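Local coordinates for protein methylmalonyl-CoA carboxyltransferase 12S subunit (PDB 1ON3) that transfers the carboxyl group of methylmalonyl-CoA to the biotin of the 1.3S subunit, forming propanoyl-CoA, as the hexameric core of transcarboxylase, at residues G141-I144 with Q145-I148; S150-G153 with Y154-F158. All blocks are in the same frame, centred on the assembly; numbering follows the deposited sequence.

Interaction 1. Residues G141-I144 with Q145-I148; sequences GARI and QEGI. With MCA (methylmalonyl-coenzyme A), chain T.
Arg-143 and Ile-144 turn back on Glu-146 and Gly-147 in a tight local bend, and the chain enters it through Gly-141, whose phi of 98° would jam a side chain against the preceding carbonyl. Ala-142 bonds methylmalonyl-CoA with both backbone groups: its N reaches the thioester oxygen OS1 at 3.1 Å, and its O accepts the adenine amine N6 at 2.9 Å. Arg-143 has CG trans to its backbone N and bends at CG-CD (chi3 -65°), which carries NH1 to 3.1 Å from Glu-146 OE2. The hydrogen bond within this salt bridge is weak and bent, with the guanidinium and carboxylate planes 70° apart; Asp-83 is the stronger partner of Arg-143 and Thr-70 that of Glu-146. A leucine in place of Arg-143 would probably leave Asp-83 and Glu-146 without their shared cation. The O of Arg-143 takes Glu-146 N at 3.0 Å. Ile-144 N meets adenine N1 at 3.0 Å, almost straight, and its CG1 packs obliquely against N1 and N6, out of the ring plane. Gln-145 NE2 lies 3.3 Å from adenine C2, buried without a hydrogen-bonding partner. Gly-147 N closes on Ile-144 O at 3.2 Å, completing a 3-10 turn that leads into helix 147-164. Gly-181 N also bonds the ligand; Ala-142 N on the thioester oxygen is consistent with one half of an oxyanion hole, as in the crotonase fold.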
loop_
_atom_site.group_PDB
_atom_site.type_symbol
_atom_site.label_atom_id
_atom_site.label_comp_id
_atom_site.label_asym_id
_atom_site.label_seq_id
_atom_site.Cartn_x
_atom_site.Cartn_y
_atom_site.Cartn_z
ATOM N N GLY E 141 6.807 -22.392 -37.300
ATOM C CA GLY E 141 5.660 -22.471 -36.403
ATOM C C GLY E 141 5.729 -23.584 -35.358
ATOM O O GLY E 141 6.795 -24.125 -35.086
ATOM N N ALA E 142 4.593 -23.934 -34.764
ATOM C CA ALA E 142 4.574 -24.989 -33.750
ATOM C C ALA E 142 5.078 -26.295 -34.367
ATOM O O ALA E 142 4.693 -26.649 -35.479
ATOM C CB ALA E 142 3.158 -25.172 -33.203
ATOM N N ARG E 143 5.953 -27.001 -33.654
ATOM C CA ARG E 143 6.498 -28.258 -34.168
ATOM C C ARG E 143 5.353 -29.259 -34.302
ATOM O O ARG E 143 4.829 -29.776 -33.309
ATOM C CB ARG E 143 7.564 -28.802 -33.227
ATOM C CG ARG E 143 8.363 -29.977 -33.808
ATOM C CD ARG E 143 9.508 -30.358 -32.879
ATOM N NE ARG E 143 10.517 -29.304 -32.757
ATOM C CZ ARG E 143 11.409 -29.235 -31.770
ATOM N NH1 ARG E 143 11.415 -30.153 -30.806
ATOM N NH2 ARG E 143 12.319 -28.270 -31.759
ATOM N N ILE E 144 4.984 -29.537 -35.546
ATOM C CA ILE E 144 3.865 -30.418 -35.851
ATOM C C ILE E 144 3.884 -31.836 -35.279
ATOM O O ILE E 144 2.822 -32.378 -34.943
ATOM C CB ILE E 144 3.644 -30.463 -37.383
ATOM C CG1 ILE E 144 3.187 -29.076 -37.876
ATOM C CG2 ILE E 144 2.605 -31.494 -37.733
ATOM C CD1 ILE E 144 3.159 -28.922 -39.415
ATOM N N GLN E 145 5.068 -32.436 -35.170
ATOM C CA GLN E 145 5.183 -33.789 -34.621
ATOM C C GLN E 145 4.790 -33.839 -33.139
ATOM O O GLN E 145 4.459 -34.908 -32.616
ATOM C CB GLN E 145 6.619 -34.321 -34.750
ATOM C CG GLN E 145 7.113 -34.597 -36.174
ATOM C CD GLN E 145 7.879 -33.428 -36.781
ATOM O OE1 GLN E 145 8.717 -33.615 -37.669
ATOM N NE2 GLN E 145 7.592 -32.221 -36.315
ATOM N N GLU E 146 4.839 -32.690 -32.463
ATOM C CA GLU E 146 4.511 -32.630 -31.036
ATOM C C GLU E 146 3.049 -32.299 -30.721
ATOM O O GLU E 146 2.683 -32.101 -29.561
ATOM C CB GLU E 146 5.457 -31.644 -30.322
ATOM C CG GLU E 146 6.913 -32.079 -30.386
ATOM C CD GLU E 146 7.847 -31.173 -29.619
ATOM O OE1 GLU E 146 7.391 -30.103 -29.162
ATOM O OE2 GLU E 146 9.038 -31.534 -29.477
ATOM N N GLY E 147 2.228 -32.234 -31.762
ATOM C CA GLY E 147 0.806 -31.994 -31.601
ATOM C C GLY E 147 0.393 -30.977 -30.555
ATOM O O GLY E 147 0.866 -29.836 -30.573
ATOM N N ILE E 148 -0.483 -31.378 -29.634
ATOM C CA ILE E 148 -0.947 -30.430 -28.622
ATOM C C ILE E 148 0.126 -29.994 -27.628
ATOM O O ILE E 148 -0.075 -29.039 -26.888
ATOM C CB ILE E 148 -2.193 -30.947 -27.859
ATOM C CG1 ILE E 148 -1.844 -32.155 -26.989
ATOM C CG2 ILE E 148 -3.293 -31.298 -28.856
ATOM C CD1 ILE E 148 -3.022 -32.624 -26.136
HETATM C C8 MCA T . 9.008 -26.485 -41.061
HETATM N N9 MCA T . 9.500 -27.749 -40.720
HETATM C C4 MCA T . 8.660 -28.183 -39.708
HETATM C C5 MCA T . 7.725 -27.138 -39.518
HETATM N N7 MCA T . 7.964 -26.084 -40.380
HETATM N N3 MCA T . 8.704 -29.387 -39.005
HETATM C C2 MCA T . 7.704 -29.480 -38.061
HETATM N N1 MCA T . 6.745 -28.532 -37.788
HETATM C C6 MCA T . 6.725 -27.336 -38.501
HETATM N N6 MCA T . 5.778 -26.442 -38.199
HETATM C "C1'" MCA T . 10.548 -28.478 -41.193
HETATM C "C2'" MCA T . 10.238 -28.933 -42.623
HETATM O "O2'" MCA T . 9.500 -30.123 -42.628
HETATM C "C3'" MCA T . 11.621 -29.001 -43.221
HETATM O "O3'" MCA T . 12.176 -30.282 -42.978
HETATM C "C4'" MCA T . 12.432 -27.882 -42.542
HETATM O "O4'" MCA T . 11.706 -27.644 -41.276
HETATM C "C5'" MCA T . 12.492 -26.472 -43.254
HETATM O "O5'" MCA T . 11.824 -26.544 -44.256
HETATM P P1 MCA T . 11.624 -26.381 -45.619
HETATM O O11 MCA T . 10.407 -26.810 -46.076
HETATM O O12 MCA T . 12.710 -27.090 -45.938
HETATM O O6 MCA T . 11.625 -24.823 -46.125
HETATM P P2 MCA T . 11.470 -23.584 -46.589
HETATM O O21 MCA T . 11.277 -24.178 -47.825
HETATM O O22 MCA T . 12.386 -22.565 -46.261
HETATM O O7 MCA T . 10.007 -23.181 -46.074
HETATM C CPB MCA T . 9.678 -23.135 -44.919
HETATM C CPA MCA T . 8.302 -22.817 -44.362
HETATM C CP7 MCA T . 7.741 -24.244 -44.551
HETATM C CP9 MCA T . 7.623 -21.613 -45.059
HETATM C CP8 MCA T . 8.481 -22.450 -42.868
HETATM O OP3 MCA T . 8.371 -25.122 -43.939
HETATM C CP6 MCA T . 6.412 -24.575 -44.176
HETATM O OP2 MCA T . 5.460 -23.867 -44.670
HETATM N NP2 MCA T . 6.165 -25.672 -43.219
HETATM C CP5 MCA T . 5.004 -25.488 -42.414
HETATM C CP4 MCA T . 4.155 -24.514 -41.800
HETATM C CP3 MCA T . 3.086 -24.777 -40.852
HETATM O OP1 MCA T . 2.285 -25.703 -41.439
HETATM N NP1 MCA T . 2.694 -24.299 -39.521
HETATM C CP2 MCA T . 1.504 -24.957 -39.056
HETATM C CP1 MCA T . 1.311 -24.535 -37.662
HETATM P P3 MCA T . 13.478 -31.208 -43.379
HETATM O O31 MCA T . 12.947 -31.267 -44.779
HETATM O O32 MCA T . 13.343 -32.519 -42.660
HETATM O O33 MCA T . 14.860 -30.605 -43.358
HETATM S S MCA T . 0.090 -25.104 -36.931
HETATM C CS1 MCA T . 0.710 -24.154 -35.751
HETATM O OS1 MCA T . 1.716 -23.397 -35.650
HETATM C CS2 MCA T . -0.313 -23.331 -35.254
HETATM C CS3 MCA T . -0.591 -23.432 -33.963
HETATM C CS4 MCA T . -1.217 -22.184 -35.795
HETATM O OS4 MCA T . -2.317 -21.934 -35.300
HETATM O OS5 MCA T . -0.753 -21.568 -36.745
#

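Interaction 2. Residues S150-G153 with Y154-F158; sequences SLSG and YGKMF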
loop_
_atom_site.group_PDB
_atom_site.type_symbol
_atom_site.label_atom_id
_atom_site.label_comp_id
_atom_site.label_asym_id
_atom_site.label_seq_id
_atom_site.Cartn_x
_atom_site.Cartn_y
_atom_site.Cartn_z
ATOM N N SER E 150 3.258 -28.832 -28.473
ATOM C CA SER E 150 3.862 -27.589 -28.947
ATOM C C SER E 150 2.787 -26.499 -28.920
ATOM O O SER E 150 3.095 -25.323 -28.771
ATOM C CB SER E 150 4.445 -27.762 -30.354
ATOM O OG SER E 150 3.503 -28.323 -31.242
ATOM N N LEU E 151 1.522 -26.910 -29.037
ATOM C CA LEU E 151 0.391 -25.976 -28.993
ATOM C C LEU E 151 0.425 -25.278 -27.628
ATOM O O LEU E 151 0.378 -24.054 -27.540
ATOM C CB LEU E 151 -0.924 -26.743 -29.124
ATOM C CG LEU E 151 -2.207 -26.139 -29.707
ATOM C CD1 LEU E 151 -3.395 -26.764 -28.979
ATOM C CD2 LEU E 151 -2.225 -24.628 -29.598
ATOM N N SER E 152 0.510 -26.076 -26.565
ATOM C CA SER E 152 0.552 -25.549 -25.202
ATOM C C SER E 152 1.762 -24.631 -24.990
ATOM O O SER E 152 1.687 -23.669 -24.239
ATOM C CB SER E 152 0.590 -26.709 -24.198
ATOM O OG SER E 152 0.609 -26.239 -22.861
ATOM N N GLY E 153 2.875 -24.941 -25.646
ATOM C CA GLY E 153 4.063 -24.111 -25.517
ATOM C C GLY E 153 3.768 -22.687 -25.983
ATOM O O GLY E 153 4.205 -21.715 -25.354
ATOM N N TYR E 154 3.046 -22.553 -27.094
ATOM C CA TYR E 154 2.687 -21.222 -27.594
ATOM C C TYR E 154 1.751 -20.512 -26.628
ATOM O O TYR E 154 1.871 -19.305 -26.427
ATOM C CB TYR E 154 2.042 -21.314 -28.982
ATOM C CG TYR E 154 3.049 -21.336 -30.120
ATOM C CD1 TYR E 154 2.642 -21.558 -31.432
ATOM C CD2 TYR E 154 4.410 -21.106 -29.885
ATOM C CE1 TYR E 154 3.567 -21.547 -32.493
ATOM C CE2 TYR E 154 5.337 -21.097 -30.933
ATOM C CZ TYR E 154 4.905 -21.317 -32.235
ATOM O OH TYR E 154 5.817 -21.298 -33.273
ATOM N N GLY E 155 0.809 -21.253 -26.047
ATOM C CA GLY E 155 -0.091 -20.650 -25.075
ATOM C C GLY E 155 0.719 -20.018 -23.944
ATOM O O GLY E 155 0.476 -18.869 -23.564
ATOM N N LYS E 156 1.696 -20.756 -23.411
ATOM C CA LYS E 156 2.530 -20.229 -22.323
ATOM C C LYS E 156 3.326 -19.010 -22.781
ATOM O O LYS E 156 3.458 -18.036 -22.036
ATOM C CB LYS E 156 3.479 -21.306 -21.782
ATOM C CG LYS E 156 2.755 -22.485 -21.072
ATOM C CD LYS E 156 3.756 -23.495 -20.507
ATOM C CE LYS E 156 3.068 -24.619 -19.745
ATOM N NZ LYS E 156 2.129 -25.404 -20.593
ATOM N N MET E 157 3.844 -19.049 -24.006
ATOM C CA MET E 157 4.597 -17.913 -24.523
ATOM C C MET E 157 3.738 -16.647 -24.671
ATOM O O MET E 157 4.184 -15.545 -24.314
ATOM C CB MET E 157 5.225 -18.237 -25.877
ATOM C CG MET E 157 6.107 -17.098 -26.401
ATOM S SD MET E 157 6.867 -17.423 -28.002
ATOM C CE MET E 157 7.903 -18.846 -27.559
ATOM N N PHE E 158 2.520 -16.791 -25.198
ATOM C CA PHE E 158 1.650 -15.623 -25.380
ATOM C C PHE E 158 1.306 -15.024 -24.024
ATOM O O PHE E 158 1.329 -13.802 -23.849
ATOM C CB PHE E 158 0.344 -15.995 -26.119
ATOM C CG PHE E 158 0.556 -16.598 -27.490
ATOM C CD1 PHE E 158 1.703 -16.314 -28.230
ATOM C CD2 PHE E 158 -0.414 -17.437 -28.048
ATOM C CE1 PHE E 158 1.894 -16.859 -29.523
ATOM C CE2 PHE E 158 -0.241 -17.982 -29.326
ATOM C CZ PHE E 158 0.916 -17.694 -30.066
#
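Ser-152 sends OG trans to its backbone N (chi1 -179°), and Lys-156, one turn later, starts with CG beside its own N, runs extended, and folds at the last torsion (chi4 60°), which turns the amine back along the helix. NZ thereby comes to 2.9 Å from Ser-152 OG. Both residues lie on helix 147-164, the crossover helix of the beta-alpha-beta unit between strands 133-139 and 170-175. The polar pair is fixed from outside by Asp-422 of a second subunit, whose OD1 forms a salt bridge with NZ while OD2 is hydrogen-bonded to Ser-152 OG, so one carboxylate spans the two. The aliphatic start of the lysine lies over the backbone, with CG 3.5 Å from Ser-152 O.

Beneath this pair the backbone follows the i to i+4 pattern of an alpha-helix. Tyr-154 N bonds Ser-150 O at 3.2 Å, and Gly-155 N reaches Leu-151 O at the same distance. Lys-156 N meets Ser-152 O at 3.0 Å, and Met-157 N closes the series on Gly-153 O, equally short. Leu-151 O receives a second, weak bond from Tyr-154 N.

The remaining side chains pack on neighbouring helices, loops and the second subunit. Tyr-154 rests its CB 3.5 Å from Leu-151 O, while its ring leads off to pack on Ala-111 and on Ser-116 of helix 113-129; its side chain comes about 4 Å from bound methylmalonyl-CoA (nearest atoms), so the helix backs the ligand site. Leu-151 points away from the turn that follows and packs on Tyr-415 of the second subunit; Met-157 leans on Val-119. Within 154-158, the Phe-158 ring turns one face to the carbonyl one turn before it, Tyr-154 O, which stands 3.2 Å above the ring plane, offset toward the rim.

How the interactions relate
Interactions 1 and 2 follow one another along the chain, their centres about 10 Å apart: 141-148 forms a turn that binds the ligand at the start of helix 147-164, and 150-158 the regular helix behind it. Both are largely buried and both meet the second subunit, but only interaction 2 includes an exposed residue, Lys-156. In interaction 1, irregular geometry leaves peptide groups turned to the ligand; in interaction 2 the peptides bond one another, and Ser-152 and Lys-156 make polar contacts with the second subunit. The two are joined by Ser-150 OG, 2.9 Å from Arg-143 O in a probable hydrogen bond, and by packing of Tyr-154 OH against Ala-142.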